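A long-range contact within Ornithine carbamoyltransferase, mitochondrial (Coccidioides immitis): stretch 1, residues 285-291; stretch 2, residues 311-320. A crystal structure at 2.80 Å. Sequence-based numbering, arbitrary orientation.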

ATOM      1  N   ASP A 285      39.791  -1.522  16.872  1.00 75.43           N
ATOM      2  CA  ASP A 285      39.523  -1.445  18.311  1.00 73.88           C
ATOM      3  C   ASP A 285      38.184  -0.774  18.636  1.00 70.99           C
ATOM      4  O   ASP A 285      37.865  -0.550  19.808  1.00 70.24           O
ATOM      5  CB  ASP A 285      40.689  -0.753  19.038  1.00 74.72           C
ATOM      6  CG  ASP A 285      42.040  -1.407  18.740  1.00 77.94           C
ATOM      7  OD1 ASP A 285      42.081  -2.654  18.574  1.00 80.26           O
ATOM      8  OD2 ASP A 285      43.064  -0.677  18.673  1.00 79.10           O
ATOM      9  N   PHE A 286      37.400  -0.479  17.600  1.00 69.08           N
ATOM     10  CA  PHE A 286      36.148   0.280  17.761  1.00 66.26           C
ATOM     11  C   PHE A 286      34.891  -0.503  18.218  1.00 64.80           C
ATOM     12  O   PHE A 286      33.862   0.108  18.500  1.00 63.63           O
ATOM     13  CB  PHE A 286      35.867   1.136  16.515  1.00 65.55           C
ATOM     14  CG  PHE A 286      36.731   2.381  16.422  1.00 65.40           C
ATOM     15  CD1 PHE A 286      36.244   3.621  16.855  1.00 63.12           C
ATOM     16  CD2 PHE A 286      38.034   2.315  15.903  1.00 66.03           C
ATOM     17  CE1 PHE A 286      37.037   4.772  16.774  1.00 62.70           C
ATOM     18  CE2 PHE A 286      38.836   3.464  15.815  1.00 65.34           C
ATOM     19  CZ  PHE A 286      38.335   4.692  16.255  1.00 64.61           C
ATOM     20  N   LYS A 287      34.987  -1.830  18.323  1.00 64.86           N
ATOM     21  CA  LYS A 287      33.879  -2.680  18.782  1.00 63.58           C
ATOM     22  C   LYS A 287      33.512  -2.447  20.253  1.00 62.64           C
ATOM     23  O   LYS A 287      34.337  -2.685  21.137  1.00 63.50           O
ATOM     24  CB  LYS A 287      34.235  -4.158  18.581  1.00 65.05           C
ATOM     25  CG  LYS A 287      33.081  -5.138  18.797  1.00 64.53           C
ATOM     26  CD  LYS A 287      33.581  -6.577  18.906  1.00 66.19           C
ATOM     27  CE  LYS A 287      32.445  -7.585  18.740  1.00 66.00           C
ATOM     28  NZ  LYS A 287      32.792  -8.915  19.295  1.00 66.76           N
ATOM     29  N   VAL A 288      32.271  -2.017  20.507  1.00 60.61           N
ATOM     30  CA  VAL A 288      31.772  -1.812  21.874  1.00 59.57           C
ATOM     31  C   VAL A 288      31.671  -3.134  22.653  1.00 60.35           C
ATOM     32  O   VAL A 288      30.976  -4.060  22.229  1.00 60.26           O
ATOM     33  CB  VAL A 288      30.413  -1.047  21.891  1.00 58.00           C
ATOM     34  CG1 VAL A 288      29.905  -0.889  23.309  1.00 57.41           C
ATOM     35  CG2 VAL A 288      30.554   0.327  21.256  1.00 56.75           C
ATOM     36  N   THR A 289      32.391  -3.215  23.776  1.00 61.07           N
ATOM     37  CA  THR A 289      32.440  -4.426  24.621  1.00 62.35           C
ATOM     38  C   THR A 289      32.407  -4.112  26.117  1.00 62.42           C
ATOM     39  O   THR A 289      32.714  -2.996  26.526  1.00 61.84           O
ATOM     40  CB  THR A 289      33.718  -5.301  24.370  1.00 64.22           C
ATOM     41  OG1 THR A 289      34.908  -4.577  24.721  1.00 64.48           O
ATOM     42  CG2 THR A 289      33.793  -5.793  22.926  1.00 64.33           C
ATOM     43  N   SER A 290      32.046  -5.109  26.925  1.00 63.25           N
ATOM     44  CA  SER A 290      32.149  -5.001  28.379  1.00 63.89           C
ATOM     45  C   SER A 290      33.558  -4.541  28.782  1.00 64.86           C
ATOM     46  O   SER A 290      33.704  -3.612  29.588  1.00 64.59           O
ATOM     47  CB  SER A 290      31.814  -6.337  29.054  1.00 64.77           C
ATOM     48  N   GLU A 291      34.582  -5.182  28.201  1.00 65.99           N
ATOM     49  CA  GLU A 291      35.990  -4.873  28.509  1.00 66.65           C
ATOM     50  C   GLU A 291      36.390  -3.424  28.161  1.00 65.47           C
ATOM     51  O   GLU A 291      37.228  -2.848  28.841  1.00 66.00           O
ATOM     52  CB  GLU A 291      36.948  -5.900  27.876  1.00 67.88           C
ATOM     53  N   HIS A 311      24.564  -5.046  13.098  1.00 63.03           N
ATOM     54  CA  HIS A 311      25.424  -6.154  12.659  1.00 65.11           C
ATOM     55  C   HIS A 311      26.427  -6.465  13.767  1.00 65.51           C
ATOM     56  O   HIS A 311      26.612  -5.631  14.663  1.00 64.57           O
ATOM     57  CB  HIS A 311      26.110  -5.847  11.329  1.00 66.01           C
ATOM     58  CG  HIS A 311      25.149  -5.665  10.199  1.00 67.74           C
ATOM     59  ND1 HIS A 311      24.860  -4.432   9.656  1.00 67.80           N
ATOM     60  CD2 HIS A 311      24.380  -6.558   9.529  1.00 70.43           C
ATOM     61  CE1 HIS A 311      23.968  -4.572   8.693  1.00 67.89           C
ATOM     62  NE2 HIS A 311      23.659  -5.852   8.596  1.00 70.31           N
ATOM     63  N   PRO A 312      27.053  -7.668  13.729  1.00 67.13           N
ATOM     64  CA  PRO A 312      27.903  -8.171  14.841  1.00 67.55           C
ATOM     65  C   PRO A 312      29.299  -7.558  14.951  1.00 67.41           C
ATOM     66  O   PRO A 312      30.082  -7.960  15.825  1.00 68.34           O
ATOM     67  CB  PRO A 312      28.020  -9.680  14.558  1.00 69.51           C
ATOM     68  CG  PRO A 312      27.797  -9.813  13.073  1.00 70.62           C
ATOM     69  CD  PRO A 312      26.856  -8.693  12.678  1.00 68.82           C
ATOM     70  N   GLU A 313      29.603  -6.601  14.082  1.00 66.21           N
ATOM     71  CA  GLU A 313      30.909  -5.977  14.089  1.00 66.18           C
ATOM     72  C   GLU A 313      30.993  -4.838  15.103  1.00 64.36           C
ATOM     73  O   GLU A 313      32.003  -4.722  15.792  1.00 64.51           O
ATOM     74  CB  GLU A 313      31.304  -5.528  12.681  1.00 66.86           C
ATOM     75  CG  GLU A 313      31.610  -6.697  11.698  1.00 69.87           C
ATOM     76  CD  GLU A 313      30.392  -7.205  10.874  1.00 71.09           C
ATOM     77  OE1 GLU A 313      29.216  -6.895  11.210  1.00 69.61           O
ATOM     78  OE2 GLU A 313      30.628  -7.930   9.877  1.00 71.84           O
ATOM     79  N   GLU A 314      29.927  -4.027  15.218  1.00 62.35           N
ATOM     80  CA  GLU A 314      29.937  -2.815  16.072  1.00 60.44           C
ATOM     81  C   GLU A 314      29.828  -3.074  17.567  1.00 59.60           C
ATOM     82  O   GLU A 314      30.343  -2.291  18.370  1.00 59.21           O
ATOM     83  CB  GLU A 314      28.838  -1.816  15.711  1.00 59.07           C
ATOM     84  CG  GLU A 314      28.497  -1.706  14.267  1.00 60.25           C
ATOM     85  CD  GLU A 314      27.331  -2.585  13.887  1.00 61.88           C
ATOM     86  OE1 GLU A 314      27.460  -3.299  12.869  1.00 64.03           O
ATOM     87  OE2 GLU A 314      26.294  -2.559  14.595  1.00 60.79           O
ATOM     88  N   VAL A 315      29.146  -4.150  17.943  1.00 59.10           N
ATOM     89  CA  VAL A 315      28.874  -4.386  19.350  1.00 58.34           C
ATOM     90  C   VAL A 315      28.753  -5.869  19.644  1.00 59.39           C
ATOM     91  O   VAL A 315      28.341  -6.635  18.783  1.00 59.67           O
ATOM     92  CB  VAL A 315      27.608  -3.603  19.806  1.00 56.73           C
ATOM     93  CG1 VAL A 315      26.342  -4.082  19.075  1.00 55.15           C
ATOM     94  CG2 VAL A 315      27.455  -3.664  21.317  1.00 56.82           C
ATOM     95  N   SER A 316      29.121  -6.258  20.865  1.00 60.15           N
ATOM     96  CA  SER A 316      29.097  -7.668  21.293  1.00 61.56           C
ATOM     97  C   SER A 316      27.695  -8.129  21.691  1.00 61.31           C
ATOM     98  O   SER A 316      26.876  -7.326  22.148  1.00 60.31           O
ATOM     99  CB  SER A 316      30.092  -7.920  22.438  1.00 62.32           C
ATOM    100  OG  SER A 316      29.543  -7.600  23.705  1.00 61.29           O
ATOM    101  N   ASP A 317      27.432  -9.423  21.507  1.00 62.56           N
ATOM    102  CA  ASP A 317      26.155 -10.042  21.882  1.00 62.40           C
ATOM    103  C   ASP A 317      25.846  -9.855  23.361  1.00 62.08           C
ATOM    104  O   ASP A 317      24.711  -9.551  23.739  1.00 61.15           O
ATOM    105  CB  ASP A 317      26.154 -11.534  21.535  1.00 63.99           C
ATOM    106  CG  ASP A 317      25.435 -11.835  20.234  1.00 64.47           C
ATOM    107  OD1 ASP A 317      25.112 -10.899  19.469  1.00 64.29           O
ATOM    108  OD2 ASP A 317      25.177 -13.022  19.976  1.00 66.29           O
ATOM    109  N   GLU A 318      26.878 -10.034  24.182  1.00 63.04           N
ATOM    110  CA  GLU A 318      26.791  -9.854  25.621  1.00 63.09           C
ATOM    111  C   GLU A 318      26.242  -8.465  25.976  1.00 61.07           C
ATOM    112  O   GLU A 318      25.348  -8.358  26.821  1.00 60.83           O
ATOM    113  CB  GLU A 318      28.161 -10.079  26.249  1.00 64.37           C
ATOM    114  CG  GLU A 318      28.216  -9.829  27.740  1.00 66.10           C
ATOM    115  CD  GLU A 318      29.527  -9.183  28.151  1.00 68.91           C
ATOM    116  OE1 GLU A 318      30.009  -8.277  27.411  1.00 68.96           O
ATOM    117  OE2 GLU A 318      30.070  -9.583  29.210  1.00 69.93           O
ATOM    118  N   VAL A 319      26.758  -7.421  25.314  1.00 59.50           N
ATOM    119  CA  VAL A 319      26.300  -6.039  25.555  1.00 57.28           C
ATOM    120  C   VAL A 319      24.895  -5.814  25.021  1.00 55.73           C
ATOM    121  O   VAL A 319      24.036  -5.304  25.740  1.00 55.19           O
ATOM    122  CB  VAL A 319      27.258  -4.973  24.960  1.00 56.72           C
ATOM    123  CG1 VAL A 319      26.644  -3.578  25.048  1.00 54.71           C
ATOM    124  CG2 VAL A 319      28.595  -4.993  25.681  1.00 57.69           C
ATOM    125  N   PHE A 320      24.672  -6.216  23.769  1.00 55.19           N
ATOM    126  CA  PHE A 320      23.418  -5.952  23.041  1.00 53.54           C
ATOM    127  C   PHE A 320      22.203  -6.448  23.807  1.00 53.71           C
ATOM    128  O   PHE A 320      21.178  -5.764  23.848  1.00 52.85           O
ATOM    129  CB  PHE A 320      23.466  -6.592  21.639  1.00 53.69           C
ATOM    130  CG  PHE A 320      22.394  -6.102  20.683  1.00 51.16           C
ATOM    131  CD1 PHE A 320      22.428  -4.795  20.171  1.00 48.45           C
ATOM    132  CD2 PHE A 320      21.376  -6.962  20.261  1.00 49.55           C
ATOM    133  CE1 PHE A 320      21.446  -4.344  19.268  1.00 46.98           C
ATOM    134  CE2 PHE A 320      20.389  -6.523  19.356  1.00 48.63           C
ATOM    135  CZ  PHE A 320      20.417  -5.208  18.860  1.00 46.41           C
TER

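Two backbone hydrogen bonds centred on Val-288 anchor the contact. The amide of Val-288 donates to the carbonyl of Glu-314 (N to O, 2.9 Å), and the carbonyl oxygen of the same valine accepts from the amide of Ser-316 (Val-288 O to Ser-316 N, 3.2 Å). With N-H...O angles of 155° and 150°, both are reasonably straight. One residue thus spends both of its backbone polar groups on the partner stretch, and together the bonds make a single beta bridge between Val-288 and Val-315, whose CA atoms lie 4.6 Å apart. The pairing does not extend beyond this one bridge, and a helix begins soon afterwards in each stretch, at Ser-290 and at Asp-317.

The two acceptor oxygens also receive CA-H...O contacts. Glu-314 O lies 3.6 Å from Lys-287 CA, and Val-288 O lies 3.6 Å from Val-315 CA. Each carbonyl therefore faces an amide and a neighbouring CA-H group at once, a common supplement to pairing between extended segments.

Apolar packing fills the space around the bridge. Val-288 and Val-315 are both buried, and their side chains meet at 4.0 Å between Val-288 CB and Val-315 CG2. Beta-branched valine suits such a site: it is compact, favours extended backbone and leaves no polar side-chain group to be satisfied. Val-319, in the first turn of the second helix, directs its CA-to-CB bond toward stretch 1 and brings CG2 to 3.7 Å from Ser-290 N and 3.9 Å from Thr-289 C, so that a methyl group covers the backbone where the first helix starts. Thr-289 CG2 adds a looser contact with Ser-316 CB at 4.3 Å.

Lys-287 contributes mainly through its aliphatic portion. All four chi angles are t, and the extended chain runs along the backbone of stretch 2, with CG 3.2 Å from Glu-313 O and CE 3.8 Å from Pro-312 O. It has the largest area covered by the other stretch, 73 Å² of residue surface, yet its NZ makes no hydrogen bond or salt bridge across the contact. A long, flexible side chain suits this partly exposed position, since its methylenes can cover the neighbouring backbone. At the other end, Ser-290 CB approaches Glu-318 OE1 to 3.1 Å; the serine OG is not modelled, so this contact cannot be described further.

Capping and local bonds shape the segments that meet. Ser-316 occupies the N-cap position, and its OG accepts from Val-319 N at 3.2 Å, while the helical bond from Phe-320 N to Ser-316 O measures 3.0 Å. Ser-316 thus joins the bridge through its amide and caps the helix through its hydroxyl. Thr-289, also an N-cap, uses its side chain on a backbone nitrogen just past its stretch. Glu-314 turns its CA-to-CB bond away from stretch 1, and its carboxylate receives weak bonds from His-311 N, at 3.4 Å to both OE1 and OE2. In all, the two stretches bury 384 Å² between them.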